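Local atomic coordinates of exonuclease mut-7 homolog (Aedes aegypti, PDB entry 7JW2), a protein that probably acts, through this exonuclease domain, as a magnesium-dependent 3'-5' exoribonuclease that trims the 3' ends of AGO1-bound microRNAs. Residues V61-V66 with E180-A185; L5-S10 with D188-L193. All coordinates share one frame; numbering follows the deposited sequence.

Interaction 1 (V61-V66 with E180-A185); sequences VYMIDV and EQLRYA
Met-63 reaches from strand 61-65 to helix 179-205 and meets Leu-182 and Ala-185 there. SD and CE share this tightly packed part. SD of Met-63 makes the closest approach, 3.5 Å from the backbone O of Leu-182, and lies 4.1 Å from CB of Ala-185. CE of Met-63 continues to CD2 of Leu-182, at 3.9 Å, and also comes within 4.1 Å of CB of Leu-182. The chain runs straight out to SD and then bends at chi3 (-71°), which turns the methyl to the Leu-182 side. Met-63 and Ala-185 are buried here, and Met-63 also touches Gln-54 and Ala-186. In the RNase H-like fold of this exonuclease family, a helix packs on a face of the mixed central sheet, and this contact is one part of that packing. Strand 61-65 lies between strands 12-15 and 50-56, with the helix over it. The contact is slight, with 142 Å² buried in all. The backbones stay well apart: the nearest CA atoms, of Met-63 and Ala-185, are 7.7 Å from each other. Leu-182 is partly exposed, and the solvent side begins beyond it. The next residue, Arg-183, is exposed, and its CB points away from the strand.

Interaction 2 (L5-S10 with D188-L193); sequences LRLDES and DAFCLL
This is a mainly apolar contact between the loop before strand 12-15 and helix 179-205, made round one aromatic ring. Phe-190 is buried and points its CB toward the loop. Leu-5, Arg-6 and Leu-7 all meet its ring, each in a different way. Leu-5 comes over one face. CD1 of Leu-5 is 3.7 Å from the centroid of the Phe-190 ring and 26° off the ring normal, a CH-pi contact. This methyl sits toward the CB end of the ring, with CD1 of Leu-5 3.4 Å from CG of Phe-190. With chi1 at 176°, CG of Leu-5 swings away from the backbone N, and CD1 is carried over the ring face. Leu-7 approaches obliquely, with CD1 of Leu-7 3.7 Å from CE2 of Phe-190. Arg-6 takes the far edge. Its chain is extended from CG to NE, and CZ of Arg-6 lies 4.1 Å from CZ of Phe-190. The two planes are 82° apart, so the ring's edge meets a face of the guanidinium. Arg-6 also touches Trp-58. Between the loop and the helix, then, the contact depends on shape and dispersion. The guanidinium lies beside the ring rather than over its face, so its charge probably gains little from the pi electrons.

How the interactions relate
Both contacts use helix 179-205. Interaction 1 joins it to strand 61-65 of the central sheet, while interaction 2 joins it to the loop of residues 5-10. Their centres are 10 Å apart. Val-61 connects them: CG2 of Val-61 lies 3.7 Å from CD1 of Leu-7 and 4.0 Å from CD2 of Phe-190. Interaction 1 is the more buried. There a thioether chain meets aliphatic groups and a backbone oxygen. Interaction 2 is only partly buried, and its ring is met by two leucines and by an exposed arginine. Along the chain, interaction 1 is nested within the loop that interaction 2 closes.

Interaction 1 (V61-V66 with E180-A185)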
loop_
_atom_site.group_PDB
_atom_site.type_symbol
_atom_site.label_atom_id
_atom_site.label_comp_id
_atom_site.label_asym_id
_atom_site.label_seq_id
_atom_site.Cartn_x
_atom_site.Cartn_y
_atom_site.Cartn_z
ATOM N N VAL A 61 -1.640 1.721 16.312
ATOM C CA VAL A 61 -0.661 0.648 16.405
ATOM C C VAL A 61 -1.056 -0.445 15.429
ATOM O O VAL A 61 -2.219 -0.869 15.404
ATOM C CB VAL A 61 -0.547 0.081 17.829
ATOM C CG1 VAL A 61 0.536 -0.978 17.864
ATOM C CG2 VAL A 61 -0.222 1.198 18.816
ATOM N N TYR A 62 -0.097 -0.877 14.614
ATOM C CA TYR A 62 -0.285 -1.961 13.661
ATOM C C TYR A 62 0.512 -3.176 14.104
ATOM O O TYR A 62 1.680 -3.063 14.476
ATOM C CB TYR A 62 0.168 -1.526 12.267
ATOM C CG TYR A 62 -0.567 -0.321 11.740
ATOM C CD1 TYR A 62 -0.069 0.966 11.935
ATOM C CD2 TYR A 62 -1.758 -0.456 11.048
ATOM C CE1 TYR A 62 -0.738 2.071 11.443
ATOM C CE2 TYR A 62 -2.432 0.646 10.562
ATOM C CZ TYR A 62 -1.918 1.904 10.771
ATOM O OH TYR A 62 -2.586 3.007 10.287
ATOM N N MET A 63 -0.105 -4.347 14.039
ATOM C CA MET A 63 0.573 -5.584 14.411
ATOM C C MET A 63 0.532 -6.507 13.208
ATOM O O MET A 63 -0.533 -7.052 12.892
ATOM C CB MET A 63 -0.091 -6.217 15.629
ATOM C CG MET A 63 -0.015 -5.282 16.818
ATOM S SD MET A 63 -0.728 -5.969 18.314
ATOM C CE MET A 63 -2.453 -5.938 17.919
ATOM N N ILE A 64 1.668 -6.654 12.522
ATOM C CA ILE A 64 1.734 -7.520 11.346
ATOM C C ILE A 64 1.816 -8.967 11.815
ATOM O O ILE A 64 2.789 -9.355 12.477
ATOM C CB ILE A 64 2.936 -7.183 10.452
ATOM C CG1 ILE A 64 2.974 -5.696 10.078
ATOM C CG2 ILE A 64 2.928 -8.093 9.189
ATOM C CD1 ILE A 64 4.341 -5.292 9.544
ATOM N N ASP A 65 0.804 -9.769 11.457
ATOM C CA ASP A 65 0.783 -11.196 11.787
ATOM C C ASP A 65 1.560 -11.919 10.697
ATOM O O ASP A 65 1.041 -12.168 9.601
ATOM C CB ASP A 65 -0.640 -11.724 11.904
ATOM C CG ASP A 65 -0.678 -13.148 12.408
ATOM O OD1 ASP A 65 0.318 -13.863 12.211
ATOM O OD2 ASP A 65 -1.692 -13.526 13.016
ATOM N N VAL A 66 2.828 -12.216 10.981
ATOM C CA VAL A 66 3.688 -12.790 9.958
ATOM C C VAL A 66 3.278 -14.223 9.667
ATOM O O VAL A 66 3.457 -14.715 8.548
ATOM C CB VAL A 66 5.157 -12.682 10.401
ATOM C CG1 VAL A 66 6.081 -13.370 9.406
ATOM C CG2 VAL A 66 5.545 -11.195 10.561
ATOM N N GLU A 180 -4.827 -10.756 25.729
ATOM C CA GLU A 180 -3.760 -10.240 26.581
ATOM C C GLU A 180 -2.424 -10.216 25.848
ATOM O O GLU A 180 -1.592 -9.334 26.111
ATOM C CB GLU A 180 -3.658 -11.079 27.859
ATOM C CG GLU A 180 -4.905 -11.028 28.737
ATOM C CD GLU A 180 -6.000 -11.993 28.281
ATOM O OE1 GLU A 180 -7.149 -11.859 28.765
ATOM O OE2 GLU A 180 -5.720 -12.879 27.439
ATOM N N GLN A 181 -2.208 -11.159 24.926
ATOM C CA GLN A 181 -0.999 -11.158 24.104
ATOM C C GLN A 181 -0.999 -9.984 23.136
ATOM O O GLN A 181 0.014 -9.285 22.991
ATOM C CB GLN A 181 -0.880 -12.473 23.337
ATOM C CG GLN A 181 -0.582 -13.696 24.192
ATOM C CD GLN A 181 -0.499 -14.936 23.337
ATOM O OE1 GLN A 181 -1.511 -15.374 22.794
ATOM N NE2 GLN A 181 0.705 -15.479 23.173
ATOM N N LEU A 182 -2.128 -9.760 22.457
ATOM C CA LEU A 182 -2.228 -8.631 21.533
ATOM C C LEU A 182 -2.046 -7.310 22.267
ATOM O O LEU A 182 -1.395 -6.390 21.754
ATOM C CB LEU A 182 -3.570 -8.672 20.803
ATOM C CG LEU A 182 -3.720 -9.893 19.886
ATOM C CD1 LEU A 182 -5.188 -10.200 19.606
ATOM C CD2 LEU A 182 -2.951 -9.697 18.595
ATOM N N ARG A 183 -2.594 -7.200 23.477
ATOM C CA ARG A 183 -2.440 -5.959 24.236
ATOM C C ARG A 183 -0.981 -5.715 24.612
ATOM O O ARG A 183 -0.469 -4.595 24.466
ATOM C CB ARG A 183 -3.335 -5.997 25.478
ATOM C CG ARG A 183 -4.806 -5.786 25.144
ATOM C CD ARG A 183 -5.608 -5.264 26.334
ATOM N NE ARG A 183 -5.428 -6.089 27.522
ATOM C CZ ARG A 183 -6.378 -6.860 28.044
ATOM N NH1 ARG A 183 -7.576 -6.906 27.476
ATOM N NH2 ARG A 183 -6.130 -7.580 29.131
ATOM N N TYR A 184 -0.295 -6.750 25.093
ATOM C CA TYR A 184 1.118 -6.626 25.424
ATOM C C TYR A 184 1.934 -6.239 24.195
ATOM O O TYR A 184 2.808 -5.368 24.271
ATOM C CB TYR A 184 1.631 -7.942 26.036
ATOM C CG TYR A 184 3.136 -8.025 26.080
ATOM C CD1 TYR A 184 3.856 -7.472 27.136
ATOM C CD2 TYR A 184 3.849 -8.607 25.038
ATOM C CE1 TYR A 184 5.244 -7.516 27.164
ATOM C CE2 TYR A 184 5.224 -8.657 25.056
ATOM C CZ TYR A 184 5.920 -8.101 26.110
ATOM O OH TYR A 184 7.289 -8.156 26.126
ATOM N N ALA A 185 1.667 -6.881 23.057
ATOM C CA ALA A 185 2.456 -6.608 21.857
ATOM C C ALA A 185 2.270 -5.173 21.386
ATOM O O ALA A 185 3.239 -4.517 20.978
ATOM C CB ALA A 185 2.088 -7.603 20.748
#

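Interaction 2 (L5-S10 with D188-L193)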
loop_
_atom_site.group_PDB
_atom_site.type_symbol
_atom_site.label_atom_id
_atom_site.label_comp_id
_atom_site.label_asym_id
_atom_site.label_seq_id
_atom_site.Cartn_x
_atom_site.Cartn_y
_atom_site.Cartn_z
ATOM N N LEU A 5 -2.325 0.968 27.290
ATOM C CA LEU A 5 -2.323 1.725 26.046
ATOM C C LEU A 5 -3.464 2.737 26.043
ATOM O O LEU A 5 -4.630 2.366 26.202
ATOM C CB LEU A 5 -2.460 0.773 24.858
ATOM C CG LEU A 5 -2.575 1.389 23.462
ATOM C CD1 LEU A 5 -1.336 2.204 23.147
ATOM C CD2 LEU A 5 -2.794 0.307 22.407
ATOM N N ARG A 6 -3.134 4.013 25.828
ATOM C CA ARG A 6 -4.175 5.033 25.866
ATOM C C ARG A 6 -4.997 5.104 24.588
ATOM O O ARG A 6 -6.075 5.710 24.602
ATOM C CB ARG A 6 -3.570 6.402 26.188
ATOM C CG ARG A 6 -2.593 6.963 25.190
ATOM C CD ARG A 6 -2.084 8.271 25.766
ATOM N NE ARG A 6 -1.036 8.912 24.987
ATOM C CZ ARG A 6 -1.251 9.559 23.848
ATOM N NH1 ARG A 6 -2.476 9.620 23.336
ATOM N NH2 ARG A 6 -0.242 10.139 23.210
ATOM N N LEU A 7 -4.550 4.478 23.505
ATOM C CA LEU A 7 -5.327 4.481 22.274
ATOM C C LEU A 7 -6.588 3.635 22.412
ATOM O O LEU A 7 -6.612 2.607 23.094
ATOM C CB LEU A 7 -4.489 3.956 21.111
ATOM C CG LEU A 7 -3.201 4.713 20.813
ATOM C CD1 LEU A 7 -2.490 4.074 19.621
ATOM C CD2 LEU A 7 -3.495 6.177 20.543
ATOM N N ASP A 8 -7.645 4.084 21.740
ATOM C CA ASP A 8 -8.860 3.291 21.638
ATOM C C ASP A 8 -8.584 2.007 20.860
ATOM O O ASP A 8 -7.690 1.952 20.008
ATOM C CB ASP A 8 -9.957 4.112 20.957
ATOM C CG ASP A 8 -11.179 3.288 20.616
ATOM O OD1 ASP A 8 -11.794 3.552 19.564
ATOM O OD2 ASP A 8 -11.529 2.381 21.400
ATOM N N GLU A 9 -9.361 0.964 21.168
ATOM C CA GLU A 9 -9.182 -0.326 20.506
ATOM C C GLU A 9 -9.398 -0.234 19.000
ATOM O O GLU A 9 -8.847 -1.043 18.245
ATOM C CB GLU A 9 -10.131 -1.364 21.107
ATOM C CG GLU A 9 -9.694 -1.895 22.458
ATOM C CD GLU A 9 -10.819 -2.599 23.194
ATOM O OE1 GLU A 9 -10.572 -3.110 24.308
ATOM O OE2 GLU A 9 -11.948 -2.642 22.656
ATOM N N SER A 10 -10.198 0.731 18.539
ATOM C CA SER A 10 -10.388 0.920 17.105
ATOM C C SER A 10 -9.148 1.469 16.413
ATOM O O SER A 10 -9.132 1.552 15.181
ATOM C CB SER A 10 -11.568 1.856 16.850
ATOM O OG SER A 10 -11.215 3.194 17.145
ATOM N N ASP A 188 4.045 -2.748 23.708
ATOM C CA ASP A 188 5.502 -2.811 23.746
ATOM C C ASP A 188 6.110 -1.901 22.684
ATOM O O ASP A 188 7.215 -1.386 22.876
ATOM C CB ASP A 188 6.001 -4.253 23.604
ATOM C CG ASP A 188 7.030 -4.612 24.681
ATOM O OD1 ASP A 188 6.723 -4.453 25.888
ATOM O OD2 ASP A 188 8.152 -5.029 24.319
ATOM N N ALA A 189 5.395 -1.678 21.580
ATOM C CA ALA A 189 5.833 -0.675 20.615
ATOM C C ALA A 189 5.425 0.734 21.050
ATOM O O ALA A 189 6.254 1.655 21.034
ATOM C CB ALA A 189 5.279 -1.011 19.227
ATOM N N PHE A 190 4.161 0.927 21.452
ATOM C CA PHE A 190 3.673 2.282 21.728
ATOM C C PHE A 190 4.428 2.947 22.883
ATOM O O PHE A 190 4.664 4.166 22.855
ATOM C CB PHE A 190 2.174 2.270 22.032
ATOM C CG PHE A 190 1.558 3.649 22.124
ATOM C CD1 PHE A 190 1.425 4.285 23.350
ATOM C CD2 PHE A 190 1.110 4.297 20.984
ATOM C CE1 PHE A 190 0.860 5.550 23.436
ATOM C CE2 PHE A 190 0.539 5.561 21.054
ATOM C CZ PHE A 190 0.414 6.189 22.293
ATOM N N CYS A 191 4.815 2.182 23.903
ATOM C CA CYS A 191 5.445 2.812 25.065
ATOM C C CYS A 191 6.786 3.444 24.707
ATOM O O CYS A 191 7.270 4.323 25.440
ATOM C CB CYS A 191 5.594 1.798 26.210
ATOM S SG CYS A 191 6.935 0.579 26.032
ATOM N N LEU A 192 7.403 3.021 23.598
ATOM C CA LEU A 192 8.650 3.643 23.173
ATOM C C LEU A 192 8.425 5.099 22.796
ATOM O O LEU A 192 9.279 5.956 23.080
ATOM C CB LEU A 192 9.248 2.866 21.997
ATOM C CG LEU A 192 9.434 1.364 22.236
ATOM C CD1 LEU A 192 9.984 0.728 20.963
ATOM C CD2 LEU A 192 10.340 1.103 23.435
ATOM N N LEU A 193 7.269 5.405 22.192
ATOM C CA LEU A 193 6.946 6.802 21.885
ATOM C C LEU A 193 6.800 7.609 23.163
ATOM O O LEU A 193 7.316 8.733 23.260
ATOM C CB LEU A 193 5.659 6.900 21.070
ATOM C CG LEU A 193 5.652 6.235 19.687
ATOM C CD1 LEU A 193 4.231 5.977 19.259
ATOM C CD2 LEU A 193 6.348 7.132 18.657
#